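Long-range contact in DUF1254 domain-containing protein (Vibrio parahaemolyticus, PDB 3U07), which is of unknown function and is probably exported from the cytoplasm: residues N79-A92 / V157-A170. The protein carries 2 engineered substitutions. Numbering follows the deposited sequence.
Sequences NNDTLHLMGWLDVA and VDSNLVKLMGRIMA
Strands 82-90 and 161-169 pair antiparallel, their axes approaching to 4.3 Å with 153° between their N-to-C directions, and four hydrogen-bonded pairs, from Leu83 with Ile168 to Leu89 with Val162, each exchange two N-H...O bonds. Past the last pair, Val91 N continues the pattern to Asn160 O at 2.9 Å.

On the face carrying Trp88 and Lys163, the lysine chain crosses the six-membered ring toward its rim: CB sits 3.7 Å from the centroid of that Trp88 ring, 25° off the normal, a CH-pi contact, and Lys163 CD reaches Trp88 CH2 at 3.6 Å. The extended torsions from chi1 (179°) to chi3 carry CB, CG and CD past CZ3, CH2 and CZ2, at the outer rim of the six-membered ring, while the ammonium end makes a cation-pi contact with Trp307. Farther along the same face, Met86 and Met165, both selenomethionine, lie side by side, CG of Met86 3.5 Å from SE of Met165, whose CE also touches His84 CB.

The pair forms one side of a four-stranded antiparallel sheet of the DUF1254 region, in which 82-90 is an outermost strand and 161-169 continues to strand 109-115. On the face carrying Leu89 and Val162, the leucine packs tightly, with both its CB and CD2 3.4 Å from Val162 CG2; its CD1 meets Leu164 CD1, and helix 173-183 covers Leu85 and Ile168 farther along.

At the end of strand 82-90, Asp90 OD1 accepts a hydrogen bond from Ala92 N in an Asx turn, from above the carboxylate plane, and also forms a salt bridge with Arg205. Alongside, the Asn160 amide packs on Ala92, Asn160 CG to Ala92 CA 3.7 Å, and its ND2 is hydrogen-bonded to Asp225 OD1.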
# COMPACT_ATOMS: atom_id res chain seq x y z
N ASN A 79 -1.72 5.31 9.63
CA ASN A 79 -2.76 6.33 9.51
C ASN A 79 -3.60 6.60 10.74
O ASN A 79 -4.03 5.67 11.44
CB ASN A 79 -3.73 5.96 8.38
CG ASN A 79 -3.08 5.99 7.01
OD1 ASN A 79 -1.88 5.71 6.87
ND2 ASN A 79 -3.86 6.30 5.99
N ASN A 80 -3.84 7.88 11.00
CA ASN A 80 -4.70 8.31 12.11
C ASN A 80 -5.92 8.84 11.37
O ASN A 80 -6.84 9.43 11.95
CB ASN A 80 -4.03 9.43 12.91
CG ASN A 80 -4.82 9.82 14.15
OD1 ASN A 80 -5.31 8.95 14.88
ND2 ASN A 80 -4.93 11.12 14.41
N ASP A 81 -5.93 8.59 10.05
CA ASP A 81 -6.99 9.04 9.16
C ASP A 81 -8.11 8.03 8.89
O ASP A 81 -9.26 8.42 8.73
CB ASP A 81 -6.42 9.46 7.80
CG ASP A 81 -5.23 10.40 7.91
OD1 ASP A 81 -5.17 11.19 8.88
OD2 ASP A 81 -4.36 10.37 7.00
N THR A 82 -7.77 6.75 8.84
CA THR A 82 -8.76 5.74 8.49
C THR A 82 -8.79 4.44 9.28
O THR A 82 -7.80 4.07 9.92
CB THR A 82 -8.62 5.37 7.00
OG1 THR A 82 -7.27 4.98 6.73
CG2 THR A 82 -8.98 6.55 6.10
N LEU A 83 -9.93 3.76 9.23
CA LEU A 83 -10.11 2.45 9.86
C LEU A 83 -9.78 1.49 8.71
O LEU A 83 -9.82 1.90 7.55
CB LEU A 83 -11.56 2.25 10.30
CG LEU A 83 -12.17 3.30 11.23
CD1 LEU A 83 -13.65 3.01 11.39
CD2 LEU A 83 -11.46 3.29 12.58
N HIS A 84 -9.47 0.23 9.01
CA HIS A 84 -9.12 -0.67 7.92
C HIS A 84 -9.70 -2.07 7.98
O HIS A 84 -10.06 -2.58 9.04
CB HIS A 84 -7.59 -0.81 7.82
CG HIS A 84 -7.01 -1.80 8.79
ND1 HIS A 84 -6.69 -1.47 10.09
CD2 HIS A 84 -6.77 -3.12 8.66
CE1 HIS A 84 -6.27 -2.55 10.72
NE2 HIS A 84 -6.31 -3.57 9.88
N LEU A 85 -9.78 -2.68 6.80
CA LEU A 85 -10.24 -4.05 6.63
C LEU A 85 -9.17 -4.70 5.76
O LEU A 85 -8.74 -4.13 4.76
CB LEU A 85 -11.60 -4.10 5.92
CG LEU A 85 -12.86 -3.90 6.75
CD1 LEU A 85 -14.07 -4.15 5.87
CD2 LEU A 85 -12.87 -4.86 7.94
N MSE A 86 -8.72 -5.89 6.15
CA MSE A 86 -7.69 -6.59 5.39
C MSE A 86 -8.04 -8.04 5.16
O MSE A 86 -8.81 -8.65 5.91
CB MSE A 86 -6.35 -6.54 6.13
CG MSE A 86 -5.76 -5.16 6.29
SE MSE A 86 -4.16 -5.25 7.38
CE MSE A 86 -4.88 -6.28 8.84
N GLY A 87 -7.46 -8.60 4.11
CA GLY A 87 -7.70 -9.99 3.79
C GLY A 87 -6.94 -10.39 2.55
O GLY A 87 -6.23 -9.58 1.95
N TRP A 88 -7.09 -11.65 2.17
CA TRP A 88 -6.46 -12.19 0.99
C TRP A 88 -7.52 -12.91 0.18
O TRP A 88 -8.24 -13.76 0.71
CB TRP A 88 -5.35 -13.17 1.36
CG TRP A 88 -4.16 -12.53 1.99
CD1 TRP A 88 -3.97 -12.30 3.32
CD2 TRP A 88 -3.00 -12.03 1.32
NE1 TRP A 88 -2.75 -11.68 3.52
CE2 TRP A 88 -2.14 -11.50 2.30
CE3 TRP A 88 -2.61 -11.97 -0.03
CZ2 TRP A 88 -0.90 -10.93 1.99
CZ3 TRP A 88 -1.38 -11.40 -0.34
CH2 TRP A 88 -0.54 -10.89 0.67
N LEU A 89 -7.63 -12.56 -1.09
CA LEU A 89 -8.59 -13.19 -1.99
C LEU A 89 -7.88 -14.35 -2.67
O LEU A 89 -6.67 -14.32 -2.87
CB LEU A 89 -9.03 -12.19 -3.06
CG LEU A 89 -10.29 -11.33 -2.92
CD1 LEU A 89 -10.60 -11.02 -1.48
CD2 LEU A 89 -10.10 -10.07 -3.75
N ASP A 90 -8.65 -15.38 -3.01
CA ASP A 90 -8.10 -16.53 -3.74
C ASP A 90 -9.14 -16.80 -4.80
O ASP A 90 -10.25 -17.24 -4.50
CB ASP A 90 -7.93 -17.75 -2.84
CG ASP A 90 -7.55 -19.00 -3.63
OD1 ASP A 90 -7.06 -18.87 -4.77
OD2 ASP A 90 -7.74 -20.11 -3.11
N VAL A 91 -8.78 -16.54 -6.06
CA VAL A 91 -9.71 -16.74 -7.16
C VAL A 91 -9.36 -17.96 -8.02
O VAL A 91 -9.90 -18.12 -9.12
CB VAL A 91 -9.75 -15.49 -8.06
CG1 VAL A 91 -10.12 -14.25 -7.23
CG2 VAL A 91 -8.39 -15.28 -8.73
N ALA A 92 -8.47 -18.81 -7.52
CA ALA A 92 -8.05 -20.00 -8.26
C ALA A 92 -9.20 -20.90 -8.68
O ALA A 92 -9.33 -21.24 -9.85
CB ALA A 92 -7.05 -20.81 -7.42
N VAL A 157 -7.44 -10.58 -12.54
CA VAL A 157 -6.18 -10.60 -11.81
C VAL A 157 -5.21 -11.64 -12.36
O VAL A 157 -5.61 -12.73 -12.79
CB VAL A 157 -6.41 -10.82 -10.28
CG1 VAL A 157 -7.37 -9.76 -9.74
CG2 VAL A 157 -6.97 -12.22 -10.02
N ASP A 158 -3.92 -11.31 -12.33
CA ASP A 158 -2.90 -12.19 -12.86
C ASP A 158 -2.29 -13.18 -11.88
O ASP A 158 -1.55 -14.08 -12.28
CB ASP A 158 -1.81 -11.36 -13.54
CG ASP A 158 -2.31 -10.69 -14.81
OD1 ASP A 158 -2.22 -9.46 -14.90
OD2 ASP A 158 -2.79 -11.40 -15.72
N SER A 159 -2.59 -13.00 -10.59
CA SER A 159 -2.13 -13.95 -9.57
C SER A 159 -3.43 -14.42 -8.92
O SER A 159 -4.36 -13.63 -8.74
CB SER A 159 -1.21 -13.29 -8.53
OG SER A 159 -1.91 -12.36 -7.72
N ASN A 160 -3.53 -15.71 -8.60
CA ASN A 160 -4.76 -16.21 -7.99
C ASN A 160 -4.95 -15.68 -6.58
O ASN A 160 -6.07 -15.59 -6.09
CB ASN A 160 -4.79 -17.74 -7.99
CG ASN A 160 -4.91 -18.30 -9.39
OD1 ASN A 160 -5.56 -17.71 -10.26
ND2 ASN A 160 -4.29 -19.46 -9.62
N LEU A 161 -3.85 -15.32 -5.93
CA LEU A 161 -3.90 -14.76 -4.59
C LEU A 161 -3.74 -13.25 -4.75
O LEU A 161 -2.83 -12.78 -5.44
CB LEU A 161 -2.76 -15.30 -3.73
CG LEU A 161 -2.73 -16.80 -3.43
CD1 LEU A 161 -1.40 -17.16 -2.77
CD2 LEU A 161 -3.90 -17.18 -2.54
N VAL A 162 -4.64 -12.48 -4.14
CA VAL A 162 -4.53 -11.03 -4.24
C VAL A 162 -4.74 -10.41 -2.86
O VAL A 162 -5.66 -10.79 -2.13
CB VAL A 162 -5.56 -10.43 -5.26
CG1 VAL A 162 -5.81 -11.42 -6.39
CG2 VAL A 162 -6.83 -10.07 -4.57
N LYS A 163 -3.87 -9.47 -2.50
CA LYS A 163 -3.98 -8.83 -1.20
C LYS A 163 -5.04 -7.74 -1.24
O LYS A 163 -5.04 -6.89 -2.13
CB LYS A 163 -2.62 -8.27 -0.78
CG LYS A 163 -2.60 -7.55 0.58
CD LYS A 163 -1.16 -7.35 1.06
CE LYS A 163 -1.06 -6.31 2.17
NZ LYS A 163 -2.16 -6.41 3.17
N LEU A 164 -5.95 -7.77 -0.28
CA LEU A 164 -7.03 -6.79 -0.21
C LEU A 164 -6.92 -5.91 1.02
O LEU A 164 -6.67 -6.40 2.13
CB LEU A 164 -8.39 -7.50 -0.21
CG LEU A 164 -9.66 -6.64 -0.10
CD1 LEU A 164 -10.86 -7.47 -0.55
CD2 LEU A 164 -9.85 -6.15 1.34
N MSE A 165 -7.11 -4.61 0.83
CA MSE A 165 -7.07 -3.64 1.92
C MSE A 165 -8.17 -2.61 1.70
O MSE A 165 -8.27 -2.01 0.63
CB MSE A 165 -5.71 -2.92 1.97
CG MSE A 165 -5.69 -1.68 2.86
SE MSE A 165 -5.45 -2.00 4.77
CE MSE A 165 -4.95 -0.21 5.29
N GLY A 166 -9.00 -2.42 2.72
CA GLY A 166 -10.06 -1.43 2.64
C GLY A 166 -9.82 -0.38 3.70
O GLY A 166 -9.42 -0.70 4.82
N ARG A 167 -10.04 0.88 3.34
CA ARG A 167 -9.85 1.98 4.29
C ARG A 167 -11.09 2.86 4.28
O ARG A 167 -11.57 3.26 3.22
CB ARG A 167 -8.64 2.85 3.92
CG ARG A 167 -7.31 2.12 3.88
CD ARG A 167 -6.21 3.08 3.46
NE ARG A 167 -4.94 2.39 3.21
CZ ARG A 167 -3.78 3.01 3.03
NH1 ARG A 167 -3.71 4.33 3.07
NH2 ARG A 167 -2.68 2.30 2.79
N ILE A 168 -11.60 3.16 5.47
CA ILE A 168 -12.77 4.02 5.62
C ILE A 168 -12.46 5.14 6.62
O ILE A 168 -12.15 4.88 7.78
CB ILE A 168 -13.99 3.22 6.12
CG1 ILE A 168 -14.34 2.13 5.11
CG2 ILE A 168 -15.17 4.15 6.32
CD1 ILE A 168 -15.45 1.19 5.56
N MSE A 169 -12.53 6.38 6.13
CA MSE A 169 -12.27 7.57 6.93
C MSE A 169 -13.21 7.70 8.13
O MSE A 169 -14.40 7.40 8.05
CB MSE A 169 -12.41 8.83 6.06
CG MSE A 169 -12.51 10.15 6.84
SE MSE A 169 -13.45 11.60 5.89
CE MSE A 169 -11.98 12.30 4.87
N ALA A 170 -12.65 8.17 9.24
CA ALA A 170 -13.37 8.41 10.48
C ALA A 170 -12.59 9.56 11.12
O ALA A 170 -11.42 9.40 11.47
CB ALA A 170 -13.32 7.18 11.36